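Side-chain contacts in flagellar biosynthesis protein flhA (Bacillus subtilis, PDB 3MIX), which takes part in the export of flagellar proteins as a membrane protein of the FHIPEP family, represented here by its cytosolic domain: residues 221-226 with 242-247; 197-202 with 208-213; 228-231 with 236-239. All coordinates share one frame; numbering follows the deposited sequence.

Contact 1 of 3, residues 221-226 with 242-247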
ATOM      1  N   GLY A 221     -15.982  -4.257  -8.838  1.00 10.74           N
ATOM      2  CA  GLY A 221     -15.073  -3.138  -9.135  1.00 10.46           C
ATOM      3  C   GLY A 221     -15.142  -2.032  -8.099  1.00 10.16           C
ATOM      4  O   GLY A 221     -14.125  -1.485  -7.700  1.00  9.61           O
ATOM      5  N   ASP A 222     -16.347  -1.730  -7.635  1.00 10.70           N
ATOM      6  CA  ASP A 222     -16.544  -0.780  -6.551  1.00 10.63           C
ATOM      7  C   ASP A 222     -15.846  -1.230  -5.250  1.00  9.65           C
ATOM      8  O   ASP A 222     -15.197  -0.444  -4.572  1.00  9.40           O
ATOM      9  CB  ASP A 222     -18.046  -0.586  -6.289  1.00 11.56           C
ATOM     10  CG  ASP A 222     -18.767   0.033  -7.450  1.00 13.30           C
ATOM     11  OD1 ASP A 222     -18.095   0.613  -8.320  1.00 20.03           O
ATOM     12  OD2 ASP A 222     -20.012  -0.078  -7.528  1.00 16.53           O
ATOM     13  N   ILE A 223     -16.000  -2.500  -4.903  1.00  9.33           N
ATOM     14  CA  ILE A 223     -15.389  -3.060  -3.696  1.00  8.63           C
ATOM     15  C   ILE A 223     -13.869  -3.029  -3.786  1.00  7.97           C
ATOM     16  O   ILE A 223     -13.187  -2.635  -2.829  1.00  7.66           O
ATOM     17  CB  ILE A 223     -15.890  -4.509  -3.446  1.00  8.72           C
ATOM     18  CG1 ILE A 223     -17.412  -4.516  -3.252  1.00  9.57           C
ATOM     19  CG2 ILE A 223     -15.119  -5.195  -2.322  1.00  8.16           C
ATOM     20  CD1 ILE A 223     -17.962  -5.935  -3.205  1.00 10.00           C
ATOM     21  N   GLN A 224     -13.355  -3.462  -4.934  1.00  7.96           N
ATOM     22  CA  GLN A 224     -11.943  -3.405  -5.273  1.00  7.59           C
ATOM     23  C   GLN A 224     -11.302  -2.035  -4.993  1.00  7.62           C
ATOM     24  O   GLN A 224     -10.225  -1.975  -4.403  1.00  7.31           O
ATOM     25  CB  GLN A 224     -11.756  -3.775  -6.782  1.00  7.94           C
ATOM     26  CG  GLN A 224     -10.328  -3.652  -7.314  1.00  7.79           C
ATOM     27  CD  GLN A 224     -10.219  -4.149  -8.768  1.00 11.21           C
ATOM     28  OE1 GLN A 224     -11.054  -4.965  -9.212  1.00 11.06           O
ATOM     29  NE2 GLN A 224      -9.207  -3.643  -9.529  1.00  8.53           N
ATOM     30  N   LYS A 225     -11.946  -0.960  -5.451  1.00  8.21           N
ATOM     31  CA  LYS A 225     -11.504   0.425  -5.165  1.00  8.58           C
ATOM     32  C   LYS A 225     -11.494   0.780  -3.668  1.00  8.49           C
ATOM     33  O   LYS A 225     -10.574   1.428  -3.208  1.00  8.62           O
ATOM     34  CB  LYS A 225     -12.390   1.443  -5.906  1.00  9.52           C
ATOM     35  CG  LYS A 225     -12.219   1.391  -7.446  1.00 10.95           C
ATOM     36  CD  LYS A 225     -13.311   2.255  -8.104  1.00 13.58           C
ATOM     37  CE  LYS A 225     -13.081   2.281  -9.622  1.00 19.34           C
ATOM     38  NZ  LYS A 225     -13.574   1.042 -10.309  1.00 20.43           N
ATOM     39  N   VAL A 226     -12.499   0.357  -2.911  1.00  8.44           N
ATOM     40  CA  VAL A 226     -12.460   0.561  -1.463  1.00  8.46           C
ATOM     41  C   VAL A 226     -11.278  -0.168  -0.840  1.00  7.90           C
ATOM     42  O   VAL A 226     -10.503   0.436  -0.076  1.00  8.13           O
ATOM     43  CB  VAL A 226     -13.804   0.173  -0.778  1.00  8.67           C
ATOM     44  CG1 VAL A 226     -13.684   0.241   0.779  1.00  8.78           C
ATOM     45  CG2 VAL A 226     -14.945   1.055  -1.344  1.00  9.52           C
ATOM     46  N   THR A 242     -16.400  -6.599   9.024  1.00 11.56           N
ATOM     47  CA  THR A 242     -16.697  -5.219   9.352  1.00 11.81           C
ATOM     48  C   THR A 242     -16.710  -4.365   8.086  1.00 11.12           C
ATOM     49  O   THR A 242     -17.619  -3.568   7.930  1.00 11.55           O
ATOM     50  CB  THR A 242     -15.745  -4.658  10.423  1.00 12.16           C
ATOM     51  OG1 THR A 242     -15.889  -5.432  11.632  1.00 13.08           O
ATOM     52  CG2 THR A 242     -16.037  -3.141  10.716  1.00 12.67           C
ATOM     53  N   ILE A 243     -15.723  -4.553   7.195  1.00 10.24           N
ATOM     54  CA  ILE A 243     -15.707  -3.861   5.895  1.00  9.71           C
ATOM     55  C   ILE A 243     -17.030  -4.038   5.140  1.00 10.00           C
ATOM     56  O   ILE A 243     -17.654  -3.050   4.760  1.00 10.32           O
ATOM     57  CB  ILE A 243     -14.463  -4.234   5.007  1.00  8.87           C
ATOM     58  CG1 ILE A 243     -13.163  -3.731   5.662  1.00  8.82           C
ATOM     59  CG2 ILE A 243     -14.614  -3.705   3.550  1.00  8.50           C
ATOM     60  CD1 ILE A 243     -11.880  -4.421   5.103  1.00  8.26           C
ATOM     61  N   PHE A 244     -17.460  -5.286   4.972  1.00 10.12           N
ATOM     62  CA  PHE A 244     -18.698  -5.583   4.254  1.00 10.65           C
ATOM     63  C   PHE A 244     -20.000  -5.146   4.964  1.00 11.70           C
ATOM     64  O   PHE A 244     -20.958  -4.743   4.289  1.00 12.23           O
ATOM     65  CB  PHE A 244     -18.753  -7.060   3.823  1.00 10.76           C
ATOM     66  CG  PHE A 244     -18.049  -7.320   2.502  1.00 10.11           C
ATOM     67  CD1 PHE A 244     -16.661  -7.212   2.398  1.00  9.28           C
ATOM     68  CD2 PHE A 244     -18.783  -7.626   1.358  1.00 10.54           C
ATOM     69  CE1 PHE A 244     -16.033  -7.437   1.197  1.00  9.18           C
ATOM     70  CE2 PHE A 244     -18.149  -7.860   0.149  1.00 10.13           C
ATOM     71  CZ  PHE A 244     -16.783  -7.759   0.061  1.00  9.26           C
ATOM     72  N   GLU A 245     -20.020  -5.188   6.296  1.00 12.16           N
ATOM     73  CA  GLU A 245     -21.180  -4.683   7.064  1.00 13.30           C
ATOM     74  C   GLU A 245     -21.318  -3.166   6.825  1.00 13.43           C
ATOM     75  O   GLU A 245     -22.425  -2.639   6.655  1.00 14.33           O
ATOM     76  CB  GLU A 245     -21.097  -5.056   8.575  1.00 13.94           C
ATOM     77  CG  GLU A 245     -21.221  -6.562   8.829  1.00 14.28           C
ATOM     78  CD  GLU A 245     -21.303  -6.976  10.326  1.00 15.25           C
ATOM     79  OE1 GLU A 245     -20.914  -6.175  11.202  1.00 15.43           O
ATOM     80  OE2 GLU A 245     -21.757  -8.119  10.624  1.00 16.02           O
ATOM     81  N   THR A 246     -20.180  -2.484   6.778  1.00 12.70           N
ATOM     82  CA  THR A 246     -20.174  -1.042   6.485  1.00 12.96           C
ATOM     83  C   THR A 246     -20.634  -0.785   5.042  1.00 12.86           C
ATOM     84  O   THR A 246     -21.472   0.093   4.796  1.00 13.75           O
ATOM     85  CB  THR A 246     -18.759  -0.405   6.704  1.00 12.40           C
ATOM     86  OG1 THR A 246     -18.211  -0.862   7.950  1.00 12.53           O
ATOM     87  CG2 THR A 246     -18.857   1.096   6.731  1.00 13.15           C
ATOM     88  N   LEU A 247     -20.125  -1.580   4.114  1.00 12.00           N
ATOM     89  CA  LEU A 247     -20.561  -1.468   2.729  1.00 12.06           C
ATOM     90  C   LEU A 247     -22.059  -1.758   2.589  1.00 13.18           C
ATOM     91  O   LEU A 247     -22.715  -1.100   1.781  1.00 13.85           O
ATOM     92  CB  LEU A 247     -19.743  -2.364   1.784  1.00 11.13           C
ATOM     93  CG  LEU A 247     -18.245  -2.030   1.689  1.00 10.25           C
ATOM     94  CD1 LEU A 247     -17.529  -3.013   0.721  1.00  9.49           C
ATOM     95  CD2 LEU A 247     -17.975  -0.536   1.307  1.00 10.44           C
TER
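Ile223 meets Phe244 and Leu247 where helices 220-232 and 240-250 pack together in a helix-loop-helix unit of the cytosolic domain. The short helical segments run at 124° to each other, with axes 12.2 Å apart at closest approach. At that spacing the contact is made by side chains alone. No hydrogen bond crosses it.

The aromatic contact comes first. Both branches of Ile223 reach the CE2-CZ end of the Phe244 ring. Ile223 CD1 lies 3.9 Å from Phe244 CE2 and approaches obliquely. Ile223 CG2 lies 3.9 Å from Phe244 CZ. With CG1 anti to the carbonyl carbon (chi1 -61°) and CG2 anti to the backbone N, the two branches diverge, and each reaches the ring. The two side chains cross nearly at right angles.

The aliphatic contacts centre on Leu247, which spreads its two methyls over two partners. Leu247 CD1 is 4.2 Å from Ile223 CG1. Leu247 CD2 is 4.3 Å from Val226 CG2. All four touching residues are buried. Helices 192-205 and 207-213 cover the Phe244 side, and Val226 also touches Thr261 of helix 257-267.

One polar feature lies within helix 240-250. Thr242 O accepts from Thr246 N and, at 2.8 Å, from Thr246 OG1; the two donors reach it from opposite faces of its carbonyl plane.

Contact 2 of 3, residues 197-202 with 208-213; sequences QLIDHL and VLVEEV
Leu202, which packs against Val210, gives its backbone N-H to Leu198 O at 2.9 Å. This is an ordinary helical bond of helix 192-205. An equally short bond in helix 207-213 runs from Val213 N to Val210 O, at 2.9 Å. It spans three residues, one fewer than an alpha-helical bond. No hydrogen bond links the two segments, and the contact between them is apolar.

Val210 carries its side of the contact. Its two methyls go to different partners on the facing helix. CG2 of Val210 rests on Leu202, 3.7 Å from Leu202 CG. The same methyl is 3.8 Å from Leu202 CD2 and 4.0 Å from Leu202 CB. It therefore rests against the branch point of the leucine, touching CB, CG and CD2. Leu202 presents this flank with its CG anti to the backbone N (chi1 -177°). The two side chains lie alongside, pointing opposite ways.

The other methyl, Val210 CG1, is 3.8 Å from Ile199 CG2. These side chains cross obliquely. With CG1 of Val210 anti to the backbone N (chi1 167°), the two methyls diverge, CG1 toward Ile199 and CG2 toward Leu202. Ile199 and Leu202 are three residues apart, so they share one face of their helix, and Val210 bridges them.

All three residues are buried. Phe244 of helix 240-250 touches both Ile199 and Leu202, and Ile223 of helix 220-232 also packs on Ile199. The arrangement is that of two consecutive helices joined by a very short link, within the all-helical part of the FlhA cytosolic domain.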
ATOM      1  N   GLN A 197     -11.462 -13.383  -4.839  1.00 10.87           N
ATOM      2  CA  GLN A 197     -11.025 -14.429  -3.944  1.00 11.82           C
ATOM      3  C   GLN A 197     -11.502 -14.117  -2.503  1.00 10.70           C
ATOM      4  O   GLN A 197     -12.024 -14.997  -1.813  1.00 11.14           O
ATOM      5  CB  GLN A 197      -9.506 -14.573  -4.068  1.00 11.80           C
ATOM      6  CG  GLN A 197      -8.825 -15.377  -2.997  1.00 15.95           C
ATOM      7  CD  GLN A 197      -7.317 -15.524  -3.262  1.00 21.25           C
ATOM      8  OE1 GLN A 197      -6.628 -14.553  -3.616  1.00 23.62           O
ATOM      9  NE2 GLN A 197      -6.809 -16.751  -3.120  1.00 22.69           N
ATOM     10  N   LEU A 198     -11.355 -12.861  -2.086  1.00  9.36           N
ATOM     11  CA  LEU A 198     -11.768 -12.419  -0.740  1.00  9.15           C
ATOM     12  C   LEU A 198     -13.281 -12.467  -0.543  1.00 10.44           C
ATOM     13  O   LEU A 198     -13.760 -12.900   0.499  1.00 11.07           O
ATOM     14  CB  LEU A 198     -11.227 -11.017  -0.457  1.00  8.24           C
ATOM     15  CG  LEU A 198      -9.692 -11.005  -0.355  1.00  7.98           C
ATOM     16  CD1 LEU A 198      -9.213  -9.626  -0.116  1.00  7.37           C
ATOM     17  CD2 LEU A 198      -9.191 -11.950   0.800  1.00  8.62           C
ATOM     18  N   ILE A 199     -14.020 -12.047  -1.572  1.00 11.33           N
ATOM     19  CA  ILE A 199     -15.467 -12.065  -1.557  1.00 12.26           C
ATOM     20  C   ILE A 199     -15.962 -13.496  -1.489  1.00 14.13           C
ATOM     21  O   ILE A 199     -16.844 -13.791  -0.689  1.00 14.38           O
ATOM     22  CB  ILE A 199     -16.064 -11.375  -2.819  1.00 12.77           C
ATOM     23  CG1 ILE A 199     -15.756  -9.868  -2.833  1.00 10.67           C
ATOM     24  CG2 ILE A 199     -17.594 -11.669  -2.972  1.00 13.49           C
ATOM     25  CD1 ILE A 199     -16.226  -9.212  -4.140  1.00  9.92           C
ATOM     26  N   ASP A 200     -15.393 -14.379  -2.312  1.00 15.32           N
ATOM     27  CA  ASP A 200     -15.802 -15.789  -2.321  1.00 17.75           C
ATOM     28  C   ASP A 200     -15.500 -16.448  -0.974  1.00 17.67           C
ATOM     29  O   ASP A 200     -16.300 -17.222  -0.484  1.00 19.86           O
ATOM     30  CB  ASP A 200     -15.121 -16.593  -3.443  1.00 18.68           C
ATOM     31  CG  ASP A 200     -15.578 -16.185  -4.846  1.00 21.34           C
ATOM     32  OD1 ASP A 200     -16.627 -15.531  -5.018  1.00 23.66           O
ATOM     33  OD2 ASP A 200     -14.860 -16.532  -5.808  1.00 26.65           O
ATOM     34  N   HIS A 201     -14.347 -16.132  -0.391  1.00 16.15           N
ATOM     35  CA  HIS A 201     -13.952 -16.611   0.938  1.00 15.91           C
ATOM     36  C   HIS A 201     -14.953 -16.121   2.000  1.00 15.77           C
ATOM     37  O   HIS A 201     -15.406 -16.899   2.834  1.00 16.19           O
ATOM     38  CB  HIS A 201     -12.521 -16.128   1.245  1.00 15.20           C
ATOM     39  CG  HIS A 201     -11.943 -16.660   2.520  1.00 16.47           C
ATOM     40  ND1 HIS A 201     -11.715 -18.006   2.736  1.00 16.91           N
ATOM     41  CD2 HIS A 201     -11.522 -16.021   3.641  1.00 15.78           C
ATOM     42  CE1 HIS A 201     -11.190 -18.175   3.939  1.00 16.91           C
ATOM     43  NE2 HIS A 201     -11.059 -16.986   4.506  1.00 18.14           N
ATOM     44  N   LEU A 202     -15.333 -14.849   1.914  1.00 14.57           N
ATOM     45  CA  LEU A 202     -16.311 -14.262   2.828  1.00 15.40           C
ATOM     46  C   LEU A 202     -17.673 -14.917   2.664  1.00 17.37           C
ATOM     47  O   LEU A 202     -18.416 -15.126   3.634  1.00 17.44           O
ATOM     48  CB  LEU A 202     -16.405 -12.744   2.628  1.00 13.10           C
ATOM     49  CG  LEU A 202     -17.343 -11.994   3.571  1.00 14.28           C
ATOM     50  CD1 LEU A 202     -16.969 -12.227   5.037  1.00 12.07           C
ATOM     51  CD2 LEU A 202     -17.323 -10.486   3.242  1.00 12.87           C
ATOM     52  N   VAL A 208     -25.256 -14.176   3.221  1.00 22.94           N
ATOM     53  CA  VAL A 208     -26.346 -13.203   3.274  1.00 22.53           C
ATOM     54  C   VAL A 208     -25.765 -11.795   3.225  1.00 21.39           C
ATOM     55  O   VAL A 208     -26.252 -10.914   2.486  1.00 21.23           O
ATOM     56  CB  VAL A 208     -27.259 -13.426   4.537  1.00 24.82           C
ATOM     57  CG1 VAL A 208     -28.051 -12.166   4.918  1.00 23.82           C
ATOM     58  CG2 VAL A 208     -28.211 -14.618   4.319  1.00 25.35           C
ATOM     59  N   LEU A 209     -24.699 -11.598   3.998  1.00 19.39           N
ATOM     60  CA  LEU A 209     -24.023 -10.338   4.040  1.00 18.22           C
ATOM     61  C   LEU A 209     -23.447  -9.971   2.653  1.00 18.03           C
ATOM     62  O   LEU A 209     -23.614  -8.844   2.172  1.00 17.46           O
ATOM     63  CB  LEU A 209     -22.915 -10.396   5.110  1.00 17.06           C
ATOM     64  CG  LEU A 209     -21.973  -9.194   5.144  1.00 15.47           C
ATOM     65  CD1 LEU A 209     -22.745  -7.912   5.482  1.00 14.48           C
ATOM     66  CD2 LEU A 209     -20.795  -9.422   6.110  1.00 14.57           C
ATOM     67  N   VAL A 210     -22.763 -10.922   2.027  1.00 17.30           N
ATOM     68  CA  VAL A 210     -22.178 -10.689   0.721  1.00 17.03           C
ATOM     69  C   VAL A 210     -23.249 -10.329  -0.320  1.00 19.29           C
ATOM     70  O   VAL A 210     -23.079  -9.395  -1.110  1.00 18.51           O
ATOM     71  CB  VAL A 210     -21.343 -11.920   0.265  1.00 16.43           C
ATOM     72  CG1 VAL A 210     -20.981 -11.831  -1.219  1.00 15.09           C
ATOM     73  CG2 VAL A 210     -20.064 -12.019   1.114  1.00 14.83           C
ATOM     74  N   GLU A 211     -24.351 -11.076  -0.298  1.00 22.38           N
ATOM     75  CA  GLU A 211     -25.418 -10.939  -1.274  1.00 25.63           C
ATOM     76  C   GLU A 211     -26.099  -9.602  -1.126  1.00 25.41           C
ATOM     77  O   GLU A 211     -26.625  -9.066  -2.092  1.00 27.14           O
ATOM     78  CB  GLU A 211     -26.446 -12.049  -1.082  1.00 28.56           C
ATOM     79  CG  GLU A 211     -26.927 -12.680  -2.373  1.00 35.69           C
ATOM     80  CD  GLU A 211     -27.954 -11.840  -3.115  1.00 44.51           C
ATOM     81  OE1 GLU A 211     -28.780 -11.166  -2.449  1.00 47.91           O
ATOM     82  OE2 GLU A 211     -27.941 -11.861  -4.371  1.00 47.92           O
ATOM     83  N   GLU A 212     -26.098  -9.065   0.089  1.00 24.70           N
ATOM     84  CA  GLU A 212     -26.666  -7.749   0.343  1.00 24.78           C
ATOM     85  C   GLU A 212     -25.788  -6.674  -0.289  1.00 22.97           C
ATOM     86  O   GLU A 212     -26.265  -5.587  -0.627  1.00 23.57           O
ATOM     87  CB  GLU A 212     -26.756  -7.479   1.850  1.00 24.66           C
ATOM     88  CG  GLU A 212     -27.853  -6.488   2.232  1.00 27.98           C
ATOM     89  CD  GLU A 212     -27.783  -6.039   3.689  1.00 30.08           C
ATOM     90  OE1 GLU A 212     -27.109  -6.727   4.496  1.00 29.06           O
ATOM     91  OE2 GLU A 212     -28.399  -4.997   4.024  1.00 29.85           O
ATOM     92  N   VAL A 213     -24.494  -6.959  -0.403  1.00 20.51           N
ATOM     93  CA  VAL A 213     -23.552  -5.950  -0.848  1.00 17.99           C
ATOM     94  C   VAL A 213     -23.370  -5.955  -2.368  1.00 18.62           C
ATOM     95  O   VAL A 213     -23.287  -4.899  -2.979  1.00 18.07           O
ATOM     96  CB  VAL A 213     -22.192  -6.101  -0.112  1.00 16.69           C
ATOM     97  CG1 VAL A 213     -21.081  -5.188  -0.726  1.00 13.40           C
ATOM     98  CG2 VAL A 213     -22.369  -5.856   1.399  1.00 14.22           C
TER

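Contact 3 of 3, residues 228-231 with 236-239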
ATOM      1  N   ALA A 228      -8.505  -1.113  -2.300  1.00  7.26           N
ATOM      2  CA  ALA A 228      -7.266  -0.491  -2.733  1.00  7.56           C
ATOM      3  C   ALA A 228      -7.007   0.799  -1.966  1.00  8.20           C
ATOM      4  O   ALA A 228      -5.887   1.091  -1.631  1.00  8.56           O
ATOM      5  CB  ALA A 228      -7.223  -0.224  -4.348  1.00  7.79           C
ATOM      6  N   LYS A 229      -8.050   1.568  -1.720  1.00  8.56           N
ATOM      7  CA  LYS A 229      -7.916   2.804  -0.970  1.00  9.66           C
ATOM      8  C   LYS A 229      -7.529   2.551   0.511  1.00  9.50           C
ATOM      9  O   LYS A 229      -6.733   3.291   1.079  1.00 10.29           O
ATOM     10  CB  LYS A 229      -9.199   3.631  -1.105  1.00 10.19           C
ATOM     11  CG  LYS A 229      -8.969   5.051  -0.643  1.00 16.60           C
ATOM     12  CD  LYS A 229      -9.715   6.090  -1.453  1.00 23.72           C
ATOM     13  CE  LYS A 229      -9.171   7.468  -1.088  1.00 27.95           C
ATOM     14  NZ  LYS A 229     -10.149   8.538  -1.406  1.00 31.28           N
ATOM     15  N   LEU A 230      -8.075   1.491   1.114  1.00  8.89           N
ATOM     16  CA  LEU A 230      -7.614   1.047   2.420  1.00  9.03           C
ATOM     17  C   LEU A 230      -6.121   0.668   2.402  1.00  9.09           C
ATOM     18  O   LEU A 230      -5.336   1.198   3.213  1.00  9.89           O
ATOM     19  CB  LEU A 230      -8.494  -0.095   2.973  1.00  8.53           C
ATOM     20  CG  LEU A 230      -9.958   0.336   3.272  1.00  8.80           C
ATOM     21  CD1 LEU A 230     -10.863  -0.874   3.532  1.00  8.40           C
ATOM     22  CD2 LEU A 230     -10.058   1.353   4.466  1.00  9.80           C
ATOM     23  N   LEU A 231      -5.727  -0.222   1.481  1.00  8.45           N
ATOM     24  CA  LEU A 231      -4.323  -0.670   1.402  1.00  8.62           C
ATOM     25  C   LEU A 231      -3.377   0.477   1.153  1.00  9.46           C
ATOM     26  O   LEU A 231      -2.300   0.506   1.710  1.00 10.12           O
ATOM     27  CB  LEU A 231      -4.108  -1.757   0.343  1.00  8.01           C
ATOM     28  CG  LEU A 231      -4.858  -3.033   0.747  1.00  8.03           C
ATOM     29  CD1 LEU A 231      -4.807  -4.074  -0.346  1.00  7.12           C
ATOM     30  CD2 LEU A 231      -4.345  -3.617   2.117  1.00  7.90           C
ATOM     31  N   SER A 236      -5.041  -2.424   7.040  1.00 10.30           N
ATOM     32  CA  SER A 236      -5.250  -3.841   6.736  1.00  9.70           C
ATOM     33  C   SER A 236      -6.719  -4.100   6.310  1.00  9.02           C
ATOM     34  O   SER A 236      -7.667  -3.471   6.849  1.00  9.26           O
ATOM     35  CB  SER A 236      -4.919  -4.683   7.973  1.00 10.47           C
ATOM     36  OG  SER A 236      -5.311  -6.037   7.792  1.00 10.56           O
ATOM     37  N   ILE A 237      -6.892  -5.025   5.368  1.00  8.40           N
ATOM     38  CA  ILE A 237      -8.221  -5.477   4.950  1.00  8.01           C
ATOM     39  C   ILE A 237      -8.548  -6.891   5.452  1.00  8.27           C
ATOM     40  O   ILE A 237      -9.404  -7.569   4.866  1.00  8.09           O
ATOM     41  CB  ILE A 237      -8.408  -5.370   3.406  1.00  7.39           C
ATOM     42  CG1 ILE A 237      -7.386  -6.258   2.650  1.00  7.24           C
ATOM     43  CG2 ILE A 237      -8.284  -3.869   2.941  1.00  7.37           C
ATOM     44  CD1 ILE A 237      -7.592  -6.329   1.142  1.00  6.85           C
ATOM     45  N   ARG A 238      -7.889  -7.336   6.534  1.00  8.92           N
ATOM     46  CA  ARG A 238      -8.253  -8.606   7.206  1.00 10.27           C
ATOM     47  C   ARG A 238      -9.662  -8.695   7.760  1.00 10.23           C
ATOM     48  O   ARG A 238     -10.254  -9.768   7.737  1.00 11.81           O
ATOM     49  CB  ARG A 238      -7.277  -8.935   8.342  1.00 12.22           C
ATOM     50  CG  ARG A 238      -5.903  -9.206   7.729  1.00 15.83           C
ATOM     51  CD  ARG A 238      -5.281 -10.407   8.243  1.00 23.18           C
ATOM     52  NE  ARG A 238      -6.196 -11.494   8.542  1.00 27.37           N
ATOM     53  CZ  ARG A 238      -5.977 -12.340   9.536  1.00 29.16           C
ATOM     54  NH1 ARG A 238      -6.818 -13.324   9.780  1.00 33.31           N
ATOM     55  NH2 ARG A 238      -4.916 -12.176  10.303  1.00 30.25           N
ATOM     56  N   ASN A 239     -10.189  -7.581   8.263  1.00  9.86           N
ATOM     57  CA  ASN A 239     -11.494  -7.573   8.879  1.00 10.33           C
ATOM     58  C   ASN A 239     -12.559  -7.367   7.787  1.00  9.79           C
ATOM     59  O   ASN A 239     -13.174  -6.288   7.658  1.00  9.72           O
ATOM     60  CB  ASN A 239     -11.582  -6.486   9.958  1.00 10.94           C
ATOM     61  CG  ASN A 239     -12.802  -6.673  10.884  1.00 11.78           C
ATOM     62  OD1 ASN A 239     -12.869  -6.074  11.974  1.00 12.62           O
ATOM     63  ND2 ASN A 239     -13.743  -7.524  10.470  1.00 11.77           N
TER
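Ile237 packs on Leu230 and Leu231 with an uncommon side-chain torsion. Its CG1 stands between the backbone N and the carbonyl carbon (chi1 61°), the crowded position for this branch. CG2 is then anti to the carbonyl carbon. Ile237 is not in a regular helix or strand; it belongs to the loop that follows helix 220-232.

Both leucines share the CG2 methyl of Ile237. From Leu230, CB comes to 3.8 Å of Ile237 CG2, and CD1 comes to 4.0 Å of the same atom. The two side chains meet at a slant. From Leu231, CD2 approaches to 4.0 Å of Ile237 CG2 and also lies near CG1.

The longer branch of Ile237 makes a separate contact. Its CD1 is 3.9 Å from Leu231 CD1, methyl against methyl. Here the two side chains run nearly perpendicular. Leu231 therefore touches both branches of the isoleucine, while Leu230 stays with the short one. All three residues are buried, and no hydrogen bond joins the segments.

Within the loop, a serine hydroxyl holds the backbone. Arg238 N donates to Ser236 OG at 3.1 Å, with a nearly straight N-H...O angle of 168°. This is an ST turn, and it spans Ile237. Asn239 follows at the N-cap position of helix 240-250.

Ile190 touches both Leu231 and Ile237. Ile237 also shares backbone hydrogen bonds with Leu84, at the end of helix 69-84, and Thr264 of helix 257-267 touches Leu230. The contact thus folds the loop back onto the end region of helix 220-232, next to Ile243 near the start of helix 240-250.

In the fold
The three contacts lie close together in the helical region between the two sheet-bearing parts of the cytosolic domain. Contact 1 and contact 2 have centres about 10 Å apart and share one apolar layer. Phe244 CZ lies 3.7 Å from Ile199 CG1, and Ile223 CD1 is 3.8 Å from Ile199 CD1. Contacts 1 and 3 both use helix 220-232, with centres about 9 Å apart. They meet where Ile243 CD1 is 4.0 Å from Leu230 CD1. Contacts 2 and 3 are further apart, about 15 Å between centres, yet Leu198 CD1 reaches Ile237 CD1 at 3.9 Å. Contact 2 precedes the others in sequence, and both segments of contact 3 lie between those of contact 1.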